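Local atomic coordinates of glutathione S-transferase 2 (Heligmosomoides polygyrus, PDB entry 1TW9), a protein that probably catalyses the conjugation of glutathione to electrophilic compounds, giving an S-substituted glutathione, a halide anion and a proton. Residues 6-11 and 49-54; 156-161 and 186-191; 18-23 and 195-200; 86-91 and 147-152. All blocks are in the same frame, centred on the assembly; numbering follows the deposited sequence.

How the contacts relate
Contact 1 is the one pairing of strands, buried in the N-terminal thioredoxin-like domain and joined by backbone hydrogen bonds as well as side chains. The other three are side-chain packing between helices, or between a helix and a loop. Contacts 2 and 4 are buried among helices of the C-terminal half and meet where Asp157 takes the backbone N-H of Leu148; both are mainly aliphatic. Contact 3, partly buried, ties the two domains together, setting a tryptophan against the aliphatic parts of Arg19 and Gln20 and against Ala23. It touches contact 1 through Arg19, which reaches Gly11, and contact 2 through Leu158, which packs on Val21. The centres of contacts 1 and 4 lie about 25 Å apart.

Contact 1 of 4, residues 6-11 and 49-54; sequences LTYFNG and GQVPVL
Val51 meets strand 4-9 with both methyls, and each finds different company. CG1 comes within 3.4 Å of CD1 of Tyr8, a tight approach, and also lies over a face of the Phe9 ring in a CH-pi contact, 3.9 Å from the ring centroid. CG2 packs against CG2 of Thr7, the two side chains crossing at about a right angle. Next comes Pro52, after a cis peptide bond: this is the cis-proline loop of the thioredoxin fold, which in related glutathione transferases borders the glutathione site. Tyr8, with CG anti to its backbone N (chi1 -172°), runs alongside the proline ring, CD1 being 3.6 Å from Pro52 CD, while its OH bonds to Ala14 N. An alanine in place of Tyr8 would probably leave a gap beside Val51 and Pro52 and the Ala14 N-H without its mate. At Val53 the chain joins the sheet as an antiparallel hydrogen-bonded pair with Thr7: Thr7 N gives to Val53 O at 2.9 Å, and Val53 N to Thr7 O at 3.0 Å. A water bridges Thr7 OG1 and that same Val53 O. Leu54 pairs with Leu6, whose CD1 lies 4.4 Å from Leu54 CA, on the face packed by helix 16-24.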
loop_
_atom_site.group_PDB
_atom_site.type_symbol
_atom_site.label_atom_id
_atom_site.label_comp_id
_atom_site.label_asym_id
_atom_site.label_seq_id
_atom_site.Cartn_x
_atom_site.Cartn_y
_atom_site.Cartn_z
ATOM N N LEU A 6 -1.177 -15.313 -12.701
ATOM C CA LEU A 6 -1.418 -14.941 -11.295
ATOM C C LEU A 6 -1.367 -16.261 -10.469
ATOM O O LEU A 6 -2.078 -17.218 -10.790
ATOM C CB LEU A 6 -2.787 -14.344 -11.137
ATOM C CG LEU A 6 -3.065 -13.810 -9.702
ATOM C CD1 LEU A 6 -2.208 -12.645 -9.256
ATOM C CD2 LEU A 6 -4.600 -13.490 -9.554
ATOM N N THR A 7 -0.508 -16.300 -9.447
ATOM C CA THR A 7 -0.375 -17.496 -8.595
ATOM C C THR A 7 -0.882 -17.092 -7.176
ATOM O O THR A 7 -0.446 -16.078 -6.583
ATOM C CB THR A 7 1.087 -17.959 -8.565
ATOM O OG1 THR A 7 1.483 -18.411 -9.891
ATOM C CG2 THR A 7 1.188 -19.168 -7.672
ATOM N N TYR A 8 -1.787 -17.919 -6.655
ATOM C CA TYR A 8 -2.387 -17.692 -5.355
ATOM C C TYR A 8 -2.932 -19.041 -4.876
ATOM O O TYR A 8 -2.756 -20.038 -5.520
ATOM C CB TYR A 8 -3.443 -16.582 -5.408
ATOM C CG TYR A 8 -3.957 -16.187 -4.048
ATOM C CD1 TYR A 8 -3.098 -15.717 -3.072
ATOM C CD2 TYR A 8 -5.293 -16.309 -3.727
ATOM C CE1 TYR A 8 -3.569 -15.382 -1.832
ATOM C CE2 TYR A 8 -5.758 -16.008 -2.508
ATOM C CZ TYR A 8 -4.870 -15.512 -1.538
ATOM O OH TYR A 8 -5.322 -15.178 -0.270
ATOM N N PHE A 9 -3.570 -19.063 -3.718
ATOM C CA PHE A 9 -4.290 -20.206 -3.257
ATOM C C PHE A 9 -5.643 -20.328 -3.933
ATOM O O PHE A 9 -6.066 -19.419 -4.694
ATOM C CB PHE A 9 -4.442 -20.105 -1.753
ATOM C CG PHE A 9 -3.135 -20.194 -1.040
ATOM C CD1 PHE A 9 -2.377 -21.352 -1.135
ATOM C CD2 PHE A 9 -2.661 -19.156 -0.281
ATOM C CE1 PHE A 9 -1.161 -21.459 -0.505
ATOM C CE2 PHE A 9 -1.437 -19.294 0.382
ATOM C CZ PHE A 9 -0.710 -20.434 0.244
ATOM N N ASN A 10 -6.291 -21.477 -3.724
ATOM C CA ASN A 10 -7.639 -21.673 -4.267
ATOM C C ASN A 10 -8.648 -20.996 -3.384
ATOM O O ASN A 10 -9.363 -21.613 -2.618
ATOM C CB ASN A 10 -8.038 -23.152 -4.467
ATOM C CG ASN A 10 -9.351 -23.297 -5.181
ATOM O OD1 ASN A 10 -9.791 -22.377 -5.836
ATOM N ND2 ASN A 10 -9.975 -24.465 -5.050
ATOM N N GLY A 11 -8.687 -19.696 -3.542
ATOM C CA GLY A 11 -9.653 -18.868 -2.917
ATOM C C GLY A 11 -9.616 -17.462 -3.438
ATOM O O GLY A 11 -8.763 -17.101 -4.203
ATOM N N GLY A 49 8.397 -14.846 -0.268
ATOM C CA GLY A 49 7.958 -16.153 0.292
ATOM C C GLY A 49 6.444 -16.337 0.397
ATOM O O GLY A 49 5.948 -17.173 1.174
ATOM N N GLN A 50 5.685 -15.531 -0.340
ATOM C CA GLN A 50 4.231 -15.542 -0.234
ATOM C C GLN A 50 3.569 -15.386 -1.579
ATOM O O GLN A 50 4.217 -15.016 -2.574
ATOM C CB GLN A 50 3.728 -14.418 0.608
ATOM C CG GLN A 50 4.287 -14.341 1.967
ATOM C CD GLN A 50 4.077 -12.945 2.459
ATOM O OE1 GLN A 50 4.738 -12.007 1.995
ATOM N NE2 GLN A 50 3.126 -12.777 3.304
ATOM N N VAL A 51 2.267 -15.605 -1.555
ATOM C CA VAL A 51 1.413 -15.402 -2.713
ATOM C C VAL A 51 0.333 -14.397 -2.269
ATOM O O VAL A 51 0.106 -14.206 -1.061
ATOM C CB VAL A 51 1.056 -16.863 -3.089
ATOM C CG1 VAL A 51 -0.192 -17.435 -2.445
ATOM C CG2 VAL A 51 1.628 -17.397 -4.385
ATOM N N PRO A 52 -0.215 -13.610 -3.185
ATOM C CA PRO A 52 -0.167 -13.809 -4.609
ATOM C C PRO A 52 1.093 -13.249 -5.230
ATOM O O PRO A 52 1.742 -12.378 -4.649
ATOM C CB PRO A 52 -1.307 -12.918 -5.087
ATOM C CG PRO A 52 -1.355 -11.855 -4.090
ATOM C CD PRO A 52 -1.222 -12.603 -2.829
ATOM N N VAL A 53 1.441 -13.797 -6.377
ATOM C CA VAL A 53 2.502 -13.253 -7.178
ATOM C C VAL A 53 1.992 -13.234 -8.594
ATOM O O VAL A 53 1.504 -14.267 -9.102
ATOM C CB VAL A 53 3.768 -14.144 -7.094
ATOM C CG1 VAL A 53 4.856 -13.726 -8.087
ATOM C CG2 VAL A 53 4.338 -14.104 -5.706
ATOM N N LEU A 54 2.240 -12.110 -9.279
ATOM C CA LEU A 54 1.932 -11.969 -10.694
ATOM C C LEU A 54 3.208 -12.177 -11.467
ATOM O O LEU A 54 4.224 -11.672 -11.045
ATOM C CB LEU A 54 1.424 -10.533 -10.941
ATOM C CG LEU A 54 1.105 -10.157 -12.394
ATOM C CD1 LEU A 54 -0.135 -10.904 -12.868
ATOM C CD2 LEU A 54 1.013 -8.673 -12.471
HETATM O O HOH W 1 2.909 -16.184 -10.692
#

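Contact 2 of 4, residues 156-161 and 186-191; sequences VDLLVA and ERIQQT
Ile188 reaches helix 155-170 with CG1 anti to its carbonyl carbon (chi1 -61°) and CG2 anti to its backbone N, a setting that sends CD1 to Asp157 and CG2 to Leu158, with Ala161 against both branches. The turn at chi2, -53°, brings CD1 to 3.8 Å from CB of Asp157. CG2 lies 3.8 Å from CD2 of Leu158, and these two side chains cross at about a right angle. One turn on, Ala161 sets its CB 3.5 Å from CB of Ile188; a methyl this small lets helix 179-189 come close. Asp157 turns its carboxylate to other work: OD2 takes the backbone N-H of Ser154, just before the helix, which is the return half of a capping box and consistent with the N-capping box known at this helix in glutathione transferases. Its OD1 accepts from His184 and from Leu148 N. An alanine in place of Ile188 would probably open a gap in front of Asp157 CB and leave Leu158 CD2 without its neighbour on helix 179-189. The next residue, Gln189, rests its CG 4.1 Å from CB of Ala161. Phe147 and Ile153 also pack on Ile188, while Leu158 reaches across to Val21 and Leu24 of helix 16-24.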
loop_
_atom_site.group_PDB
_atom_site.type_symbol
_atom_site.label_atom_id
_atom_site.label_comp_id
_atom_site.label_asym_id
_atom_site.label_seq_id
_atom_site.Cartn_x
_atom_site.Cartn_y
_atom_site.Cartn_z
ATOM N N VAL A 156 -9.983 0.193 -6.292
ATOM C CA VAL A 156 -10.441 0.278 -4.854
ATOM C C VAL A 156 -11.965 0.101 -4.792
ATOM O O VAL A 156 -12.483 -0.464 -3.833
ATOM C CB VAL A 156 -9.994 1.526 -4.067
ATOM C CG1 VAL A 156 -10.772 2.811 -4.521
ATOM C CG2 VAL A 156 -10.142 1.266 -2.579
ATOM N N ASP A 157 -12.725 0.537 -5.798
ATOM C CA ASP A 157 -14.154 0.182 -5.858
ATOM C C ASP A 157 -14.346 -1.355 -5.827
ATOM O O ASP A 157 -15.189 -1.876 -5.092
ATOM C CB ASP A 157 -14.802 0.689 -7.119
ATOM C CG ASP A 157 -14.925 2.157 -7.169
ATOM O OD1 ASP A 157 -15.490 2.802 -6.213
ATOM O OD2 ASP A 157 -14.490 2.739 -8.235
ATOM N N LEU A 158 -13.577 -2.063 -6.637
ATOM C CA LEU A 158 -13.554 -3.520 -6.658
ATOM C C LEU A 158 -13.194 -4.133 -5.320
ATOM O O LEU A 158 -13.853 -5.113 -4.897
ATOM C CB LEU A 158 -12.625 -4.144 -7.757
ATOM C CG LEU A 158 -12.854 -3.726 -9.172
ATOM C CD1 LEU A 158 -11.779 -4.202 -10.044
ATOM C CD2 LEU A 158 -14.166 -4.158 -9.612
ATOM N N LEU A 159 -12.172 -3.616 -4.655
ATOM C CA LEU A 159 -11.701 -4.180 -3.410
ATOM C C LEU A 159 -12.792 -3.984 -2.312
ATOM O O LEU A 159 -13.098 -4.924 -1.569
ATOM C CB LEU A 159 -10.430 -3.434 -3.070
ATOM C CG LEU A 159 -9.682 -3.814 -1.830
ATOM C CD1 LEU A 159 -9.168 -5.238 -1.974
ATOM C CD2 LEU A 159 -8.564 -2.876 -1.568
ATOM N N VAL A 160 -13.313 -2.771 -2.229
ATOM C CA VAL A 160 -14.345 -2.451 -1.225
ATOM C C VAL A 160 -15.614 -3.246 -1.446
ATOM O O VAL A 160 -16.095 -3.906 -0.468
ATOM C CB VAL A 160 -14.567 -0.946 -1.085
ATOM C CG1 VAL A 160 -15.747 -0.642 -0.099
ATOM C CG2 VAL A 160 -13.259 -0.290 -0.501
ATOM N N ALA A 161 -16.119 -3.275 -2.692
ATOM C CA ALA A 161 -17.398 -3.896 -3.004
ATOM C C ALA A 161 -17.296 -5.392 -2.709
ATOM O O ALA A 161 -18.210 -5.998 -2.191
ATOM C CB ALA A 161 -17.790 -3.680 -4.465
ATOM N N GLU A 186 -23.589 -2.992 -4.913
ATOM C CA GLU A 186 -24.407 -3.586 -5.969
ATOM C C GLU A 186 -24.008 -3.053 -7.336
ATOM O O GLU A 186 -23.920 -3.809 -8.304
ATOM C CB GLU A 186 -25.845 -3.343 -5.694
ATOM C CG GLU A 186 -26.293 -4.068 -4.456
ATOM C CD GLU A 186 -26.462 -5.589 -4.540
ATOM O OE1 GLU A 186 -26.855 -6.136 -3.476
ATOM O OE2 GLU A 186 -26.237 -6.280 -5.581
ATOM N N ARG A 187 -23.733 -1.771 -7.400
ATOM C CA ARG A 187 -23.324 -1.177 -8.678
ATOM C C ARG A 187 -22.066 -1.839 -9.183
ATOM O O ARG A 187 -21.947 -2.168 -10.345
ATOM C CB ARG A 187 -23.029 0.282 -8.402
ATOM C CG ARG A 187 -22.488 1.105 -9.485
ATOM C CD ARG A 187 -22.166 2.515 -8.939
ATOM N NE ARG A 187 -23.387 3.217 -8.436
ATOM C CZ ARG A 187 -23.626 3.673 -7.191
ATOM N NH1 ARG A 187 -22.775 3.589 -6.124
ATOM N NH2 ARG A 187 -24.787 4.263 -7.029
ATOM N N ILE A 188 -21.102 -2.011 -8.301
ATOM C CA ILE A 188 -19.814 -2.569 -8.709
ATOM C C ILE A 188 -19.970 -4.020 -9.121
ATOM O O ILE A 188 -19.450 -4.470 -10.106
ATOM C CB ILE A 188 -18.759 -2.399 -7.617
ATOM C CG1 ILE A 188 -18.540 -0.925 -7.326
ATOM C CG2 ILE A 188 -17.421 -3.035 -8.049
ATOM C CD1 ILE A 188 -18.213 -0.068 -8.552
ATOM N N GLN A 189 -20.669 -4.764 -8.303
ATOM C CA GLN A 189 -20.760 -6.204 -8.516
ATOM C C GLN A 189 -21.709 -6.593 -9.620
ATOM O O GLN A 189 -21.655 -7.761 -10.052
ATOM C CB GLN A 189 -21.031 -6.958 -7.227
ATOM C CG GLN A 189 -19.901 -6.696 -6.175
ATOM C CD GLN A 189 -19.261 -7.929 -5.640
ATOM O OE1 GLN A 189 -17.999 -8.136 -5.680
ATOM N NE2 GLN A 189 -20.092 -8.777 -5.140
ATOM N N GLN A 190 -22.589 -5.681 -10.049
ATOM C CA GLN A 190 -23.410 -5.890 -11.229
ATOM C C GLN A 190 -22.775 -5.351 -12.518
ATOM O O GLN A 190 -23.330 -5.537 -13.620
ATOM C CB GLN A 190 -24.790 -5.256 -11.015
ATOM C CG GLN A 190 -25.626 -5.960 -9.904
ATOM C CD GLN A 190 -25.727 -7.509 -10.069
ATOM O OE1 GLN A 190 -25.277 -8.258 -9.196
ATOM N NE2 GLN A 190 -26.262 -7.958 -11.160
ATOM N N THR A 191 -21.604 -4.702 -12.421
ATOM C CA THR A 191 -20.880 -4.269 -13.635
ATOM C C THR A 191 -20.712 -5.503 -14.518
ATOM O O THR A 191 -20.269 -6.523 -13.986
ATOM C CB THR A 191 -19.520 -3.698 -13.227
ATOM O OG1 THR A 191 -19.720 -2.594 -12.321
ATOM C CG2 THR A 191 -18.841 -3.126 -14.346
#

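Contact 3 of 4, residues 18-23 and 195-200; sequences ARQVFA and KKWIET. Unlike the reference sequence in segment 18-23: Val21 (reference Ile).
Trp197 lays its indole along helix 16-24, meeting Arg19, Gln20 and Ala23. This is a domain interface of the glutathione transferase fold: helix 16-24 belongs to the thioredoxin-like domain and helix 192-200 to the helical C-terminal domain. Their short segments stand 10.0 Å apart at the axes, with directions 128° apart, a separation the large indole bridges. With CG anti to the backbone N, the ring system is set along Arg19 and Gln20. Its benzene end meets Arg19, where CZ2 is 3.6 Å from CD; the aliphatic stem makes this approach, and the guanidinium plane is turned 29° from the ring plane. The pyrrole end meets Gln20, CD1 of Trp197 lying 3.8 Å from CG of Gln20, and the amide plane there stands at 65° to the indole.

The polar ends look elsewhere, and Glu16, on the same helix as Arg19, serves all of them. It takes Trp197 NE1 and Gln20 NE2 on OE2 and forms a salt bridge with Arg19 NH1 through OE1, so a single carboxylate helps hold the three polar side chains, Trp197, Gln20 and Arg19. Arg19 has other partners as well: NH1 also bonds to the backbone O of Gly11, and NE pairs with Asp31 in a second salt bridge. Gln20 NE2 bonds to Glu162 besides Glu16. At the root of the indole, where no polar group takes part, CB of Trp197 rests 3.9 Å from CB of Ala23.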
loop_
_atom_site.group_PDB
_atom_site.type_symbol
_atom_site.label_atom_id
_atom_site.label_comp_id
_atom_site.label_asym_id
_atom_site.label_seq_id
_atom_site.Cartn_x
_atom_site.Cartn_y
_atom_site.Cartn_z
ATOM N N ALA A 18 -7.011 -8.569 -7.928
ATOM C CA ALA A 18 -6.299 -8.737 -9.192
ATOM C C ALA A 18 -7.170 -9.436 -10.268
ATOM O O ALA A 18 -7.211 -9.015 -11.465
ATOM C CB ALA A 18 -4.996 -9.377 -8.956
ATOM N N ARG A 19 -7.803 -10.560 -9.893
ATOM C CA ARG A 19 -8.662 -11.318 -10.797
ATOM C C ARG A 19 -9.762 -10.472 -11.302
ATOM O O ARG A 19 -10.159 -10.538 -12.474
ATOM C CB ARG A 19 -9.212 -12.568 -10.098
ATOM C CG ARG A 19 -8.147 -13.550 -9.647
ATOM C CD ARG A 19 -8.847 -14.855 -9.258
ATOM N NE ARG A 19 -7.932 -15.821 -8.613
ATOM C CZ ARG A 19 -7.923 -16.069 -7.314
ATOM N NH1 ARG A 19 -8.757 -15.430 -6.492
ATOM N NH2 ARG A 19 -7.118 -17.002 -6.857
ATOM N N GLN A 20 -10.302 -9.616 -10.428
ATOM C CA GLN A 20 -11.367 -8.748 -10.874
ATOM C C GLN A 20 -10.893 -7.572 -11.799
ATOM O O GLN A 20 -11.633 -7.147 -12.667
ATOM C CB GLN A 20 -12.191 -8.285 -9.735
ATOM C CG GLN A 20 -12.915 -9.416 -9.065
ATOM C CD GLN A 20 -13.880 -9.011 -8.034
ATOM O OE1 GLN A 20 -14.198 -7.812 -7.933
ATOM N NE2 GLN A 20 -14.355 -9.965 -7.258
ATOM N N VAL A 21 -9.663 -7.094 -11.614
ATOM C CA VAL A 21 -9.086 -6.123 -12.548
ATOM C C VAL A 21 -8.970 -6.763 -13.929
ATOM O O VAL A 21 -9.328 -6.195 -14.924
ATOM C CB VAL A 21 -7.761 -5.579 -12.039
ATOM C CG1 VAL A 21 -7.104 -4.727 -13.088
ATOM C CG2 VAL A 21 -8.052 -4.701 -10.752
ATOM N N PHE A 22 -8.437 -7.964 -13.940
ATOM C CA PHE A 22 -8.326 -8.692 -15.197
ATOM C C PHE A 22 -9.687 -8.833 -15.866
ATOM O O PHE A 22 -9.844 -8.640 -17.070
ATOM C CB PHE A 22 -7.746 -10.103 -14.960
ATOM C CG PHE A 22 -6.180 -10.149 -14.849
ATOM C CD1 PHE A 22 -5.371 -9.513 -15.793
ATOM C CD2 PHE A 22 -5.570 -10.756 -13.764
ATOM C CE1 PHE A 22 -4.004 -9.583 -15.682
ATOM C CE2 PHE A 22 -4.201 -10.835 -13.685
ATOM C CZ PHE A 22 -3.419 -10.243 -14.630
ATOM N N ALA A 23 -10.696 -9.215 -15.071
ATOM C CA ALA A 23 -12.049 -9.424 -15.584
ATOM C C ALA A 23 -12.535 -8.124 -16.170
ATOM O O ALA A 23 -13.079 -8.109 -17.290
ATOM C CB ALA A 23 -13.011 -9.918 -14.489
ATOM N N LYS A 195 -19.858 -9.069 -12.803
ATOM C CA LYS A 195 -20.969 -9.996 -12.591
ATOM C C LYS A 195 -20.704 -11.328 -13.206
ATOM O O LYS A 195 -20.916 -12.342 -12.580
ATOM C CB LYS A 195 -22.224 -9.422 -13.246
ATOM C CG LYS A 195 -23.536 -10.180 -12.998
ATOM C CD LYS A 195 -24.714 -9.458 -13.680
ATOM C CE LYS A 195 -25.995 -10.312 -13.691
ATOM N NZ LYS A 195 -27.212 -9.481 -13.619
ATOM N N LYS A 196 -20.206 -11.295 -14.436
ATOM C CA LYS A 196 -19.865 -12.541 -15.158
ATOM C C LYS A 196 -18.786 -13.332 -14.430
ATOM O O LYS A 196 -18.878 -14.586 -14.274
ATOM C CB LYS A 196 -19.347 -12.215 -16.528
ATOM C CG LYS A 196 -19.071 -13.442 -17.375
ATOM C CD LYS A 196 -18.200 -13.052 -18.546
ATOM C CE LYS A 196 -18.318 -13.996 -19.757
ATOM N NZ LYS A 196 -17.111 -13.891 -20.646
ATOM N N TRP A 197 -17.783 -12.639 -13.935
ATOM C CA TRP A 197 -16.696 -13.301 -13.207
ATOM C C TRP A 197 -17.260 -13.898 -11.906
ATOM O O TRP A 197 -16.938 -15.025 -11.565
ATOM C CB TRP A 197 -15.540 -12.350 -12.885
ATOM C CG TRP A 197 -14.583 -12.911 -11.893
ATOM C CD1 TRP A 197 -14.394 -12.480 -10.650
ATOM C CD2 TRP A 197 -13.740 -14.067 -12.052
ATOM N NE1 TRP A 197 -13.472 -13.255 -9.994
ATOM C CE2 TRP A 197 -13.042 -14.241 -10.856
ATOM C CE3 TRP A 197 -13.534 -15.009 -13.071
ATOM C CZ2 TRP A 197 -12.161 -15.300 -10.640
ATOM C CZ3 TRP A 197 -12.599 -15.999 -12.839
ATOM C CH2 TRP A 197 -11.983 -16.167 -11.637
ATOM N N ILE A 198 -18.060 -13.131 -11.190
ATOM C CA ILE A 198 -18.629 -13.624 -9.918
ATOM C C ILE A 198 -19.481 -14.860 -10.127
ATOM O O ILE A 198 -19.372 -15.869 -9.337
ATOM C CB ILE A 198 -19.347 -12.505 -9.178
ATOM C CG1 ILE A 198 -18.321 -11.462 -8.733
ATOM C CG2 ILE A 198 -20.140 -13.093 -8.021
ATOM C CD1 ILE A 198 -18.963 -10.243 -8.151
ATOM N N GLU A 199 -20.236 -14.892 -11.240
ATOM C CA GLU A 199 -21.069 -16.018 -11.574
ATOM C C GLU A 199 -20.276 -17.257 -11.900
ATOM O O GLU A 199 -20.824 -18.350 -11.721
ATOM C CB GLU A 199 -21.939 -15.718 -12.796
ATOM C CG GLU A 199 -22.972 -14.675 -12.541
ATOM C CD GLU A 199 -23.707 -14.285 -13.812
ATOM O OE1 GLU A 199 -23.277 -14.662 -14.956
ATOM O OE2 GLU A 199 -24.700 -13.588 -13.645
ATOM N N THR A 200 -19.045 -17.088 -12.390
ATOM C CA THR A 200 -18.206 -18.153 -12.900
ATOM C C THR A 200 -16.970 -18.551 -12.098
ATOM O O THR A 200 -16.361 -19.597 -12.397
ATOM C CB THR A 200 -17.769 -17.908 -14.339
ATOM O OG1 THR A 200 -16.949 -16.748 -14.436
ATOM C CG2 THR A 200 -18.958 -17.637 -15.221
#

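Contact 4 of 4, residues 86-91 and 147-152; sequences ALIDSL and FLVGDK. Unlike the reference sequence in segment 86-91: Leu91 (reference Pro).
Leu87 O is gripped by two donors from the next turn of its helix: Leu91 N gives to it at 3.0 Å, and Ser90 OG at a short 2.6 Å. The hydroxyl approaches at 121° to the C=O, tilted 21° from the carbonyl plane, and is satisfied within its own helix. Leu87 and Leu91, the residues at the two ends of that backbone bond, turn their side chains the other way, toward the loop 147-152.

There Val149 is the residue that enters. Its CB lies 3.5 Å from CG1 of Ile88, a close fit, and its CG2 lies 3.6 Å from CD1 of Leu91 while also touching CB of Leu87 at 3.9 Å. With CG1 anti to the backbone N (chi1 177°), the two methyls of Val149 straddle the Ile88 chain, each 3.8 Å from CG1 of Ile88. Leu148 adds the flank, its CB standing 4.1 Å from CD1 of Leu91. No hydrogen bond crosses between the two segments; the packing is purely aliphatic. Leu148 is tied further by its N-H to Asp157 OD1, and its side chain packs on Ile136 and Leu140.

Helix 82-101 also faces the dimer partner, where Asp89 forms a salt bridge with Arg69 of the second subunit. The loop before helix 155-170, packed on helix 82-101, belongs to the all-helical C-terminal half of the glutathione transferase fold.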
loop_
_atom_site.group_PDB
_atom_site.type_symbol
_atom_site.label_atom_id
_atom_site.label_comp_id
_atom_site.label_asym_id
_atom_site.label_seq_id
_atom_site.Cartn_x
_atom_site.Cartn_y
_atom_site.Cartn_z
ATOM N N ALA A 86 -3.770 8.706 -6.211
ATOM C CA ALA A 86 -3.296 8.791 -4.816
ATOM C C ALA A 86 -4.507 8.662 -3.858
ATOM O O ALA A 86 -4.403 8.011 -2.827
ATOM C CB ALA A 86 -2.573 10.060 -4.572
ATOM N N LEU A 87 -5.639 9.290 -4.152
ATOM C CA LEU A 87 -6.850 9.102 -3.317
ATOM C C LEU A 87 -7.294 7.668 -3.285
ATOM O O LEU A 87 -7.681 7.156 -2.232
ATOM C CB LEU A 87 -7.954 10.000 -3.849
ATOM C CG LEU A 87 -7.732 11.496 -3.571
ATOM C CD1 LEU A 87 -8.840 12.302 -4.283
ATOM C CD2 LEU A 87 -7.680 11.908 -2.087
ATOM N N ILE A 88 -7.256 7.035 -4.441
ATOM C CA ILE A 88 -7.626 5.634 -4.540
ATOM C C ILE A 88 -6.695 4.838 -3.602
ATOM O O ILE A 88 -7.126 3.969 -2.812
ATOM C CB ILE A 88 -7.556 5.174 -6.014
ATOM C CG1 ILE A 88 -8.731 5.809 -6.873
ATOM C CG2 ILE A 88 -7.500 3.634 -6.168
ATOM C CD1 ILE A 88 -8.535 5.733 -8.365
ATOM N N ASP A 89 -5.411 5.069 -3.761
ATOM C CA ASP A 89 -4.406 4.450 -2.884
ATOM C C ASP A 89 -4.765 4.666 -1.431
ATOM O O ASP A 89 -4.662 3.744 -0.619
ATOM C CB ASP A 89 -3.022 5.008 -3.091
ATOM C CG ASP A 89 -2.410 4.649 -4.382
ATOM O OD1 ASP A 89 -2.885 3.685 -5.054
ATOM O OD2 ASP A 89 -1.392 5.226 -4.827
ATOM N N SER A 90 -5.117 5.882 -1.074
ATOM C CA SER A 90 -5.378 6.219 0.326
ATOM C C SER A 90 -6.564 5.373 0.838
ATOM O O SER A 90 -6.527 4.898 1.977
ATOM C CB SER A 90 -5.635 7.730 0.545
ATOM O OG SER A 90 -6.910 8.091 0.088
ATOM N N LEU A 91 -7.586 5.155 -0.007
ATOM C CA LEU A 91 -8.753 4.359 0.409
ATOM C C LEU A 91 -8.360 2.874 0.599
ATOM O O LEU A 91 -8.869 2.201 1.477
ATOM C CB LEU A 91 -9.886 4.515 -0.616
ATOM C CG LEU A 91 -10.575 5.883 -0.415
ATOM C CD1 LEU A 91 -11.188 6.231 -1.725
ATOM C CD2 LEU A 91 -11.580 5.721 0.691
ATOM N N PHE A 147 -18.968 6.143 -7.749
ATOM C CA PHE A 147 -17.681 5.545 -7.446
ATOM C C PHE A 147 -17.013 6.220 -6.296
ATOM O O PHE A 147 -17.464 7.315 -5.843
ATOM C CB PHE A 147 -16.768 5.555 -8.682
ATOM C CG PHE A 147 -17.400 4.914 -9.870
ATOM C CD1 PHE A 147 -17.855 5.691 -10.923
ATOM C CD2 PHE A 147 -17.618 3.555 -9.915
ATOM C CE1 PHE A 147 -18.483 5.115 -11.994
ATOM C CE2 PHE A 147 -18.288 2.962 -10.992
ATOM C CZ PHE A 147 -18.672 3.723 -12.055
ATOM N N LEU A 148 -16.001 5.573 -5.751
ATOM C CA LEU A 148 -15.274 6.126 -4.606
ATOM C C LEU A 148 -14.476 7.373 -4.970
ATOM O O LEU A 148 -14.471 8.344 -4.209
ATOM C CB LEU A 148 -14.439 5.075 -3.951
ATOM C CG LEU A 148 -15.202 4.082 -3.069
ATOM C CD1 LEU A 148 -14.367 2.950 -2.721
ATOM C CD2 LEU A 148 -15.655 4.832 -1.832
ATOM N N VAL A 149 -13.804 7.345 -6.133
ATOM C CA VAL A 149 -12.915 8.430 -6.594
ATOM C C VAL A 149 -13.154 8.672 -8.030
ATOM O O VAL A 149 -13.090 7.718 -8.853
ATOM C CB VAL A 149 -11.369 8.128 -6.362
ATOM C CG1 VAL A 149 -10.477 9.197 -6.906
ATOM C CG2 VAL A 149 -11.092 7.943 -4.863
ATOM N N GLY A 150 -13.424 9.931 -8.385
ATOM C CA GLY A 150 -13.547 10.265 -9.757
ATOM C C GLY A 150 -14.809 9.740 -10.391
ATOM O O GLY A 150 -15.705 9.236 -9.756
ATOM N N ASP A 151 -14.813 9.766 -11.712
ATOM C CA ASP A 151 -16.026 9.465 -12.441
ATOM C C ASP A 151 -16.037 8.079 -13.101
ATOM O O ASP A 151 -16.930 7.832 -13.933
ATOM C CB ASP A 151 -16.290 10.556 -13.485
ATOM C CG ASP A 151 -15.311 10.585 -14.550
ATOM O OD1 ASP A 151 -14.299 9.834 -14.487
ATOM O OD2 ASP A 151 -15.424 11.370 -15.547
ATOM N N LYS A 152 -15.093 7.202 -12.754
ATOM C CA LYS A 152 -14.986 5.900 -13.368
ATOM C C LYS A 152 -14.567 4.897 -12.335
ATOM O O LYS A 152 -13.997 5.223 -11.285
ATOM C CB LYS A 152 -13.938 6.005 -14.453
ATOM C CG LYS A 152 -13.644 4.796 -15.229
ATOM C CD LYS A 152 -12.483 5.125 -16.171
ATOM C CE LYS A 152 -12.131 3.923 -17.104
ATOM N NZ LYS A 152 -10.846 4.032 -17.866
#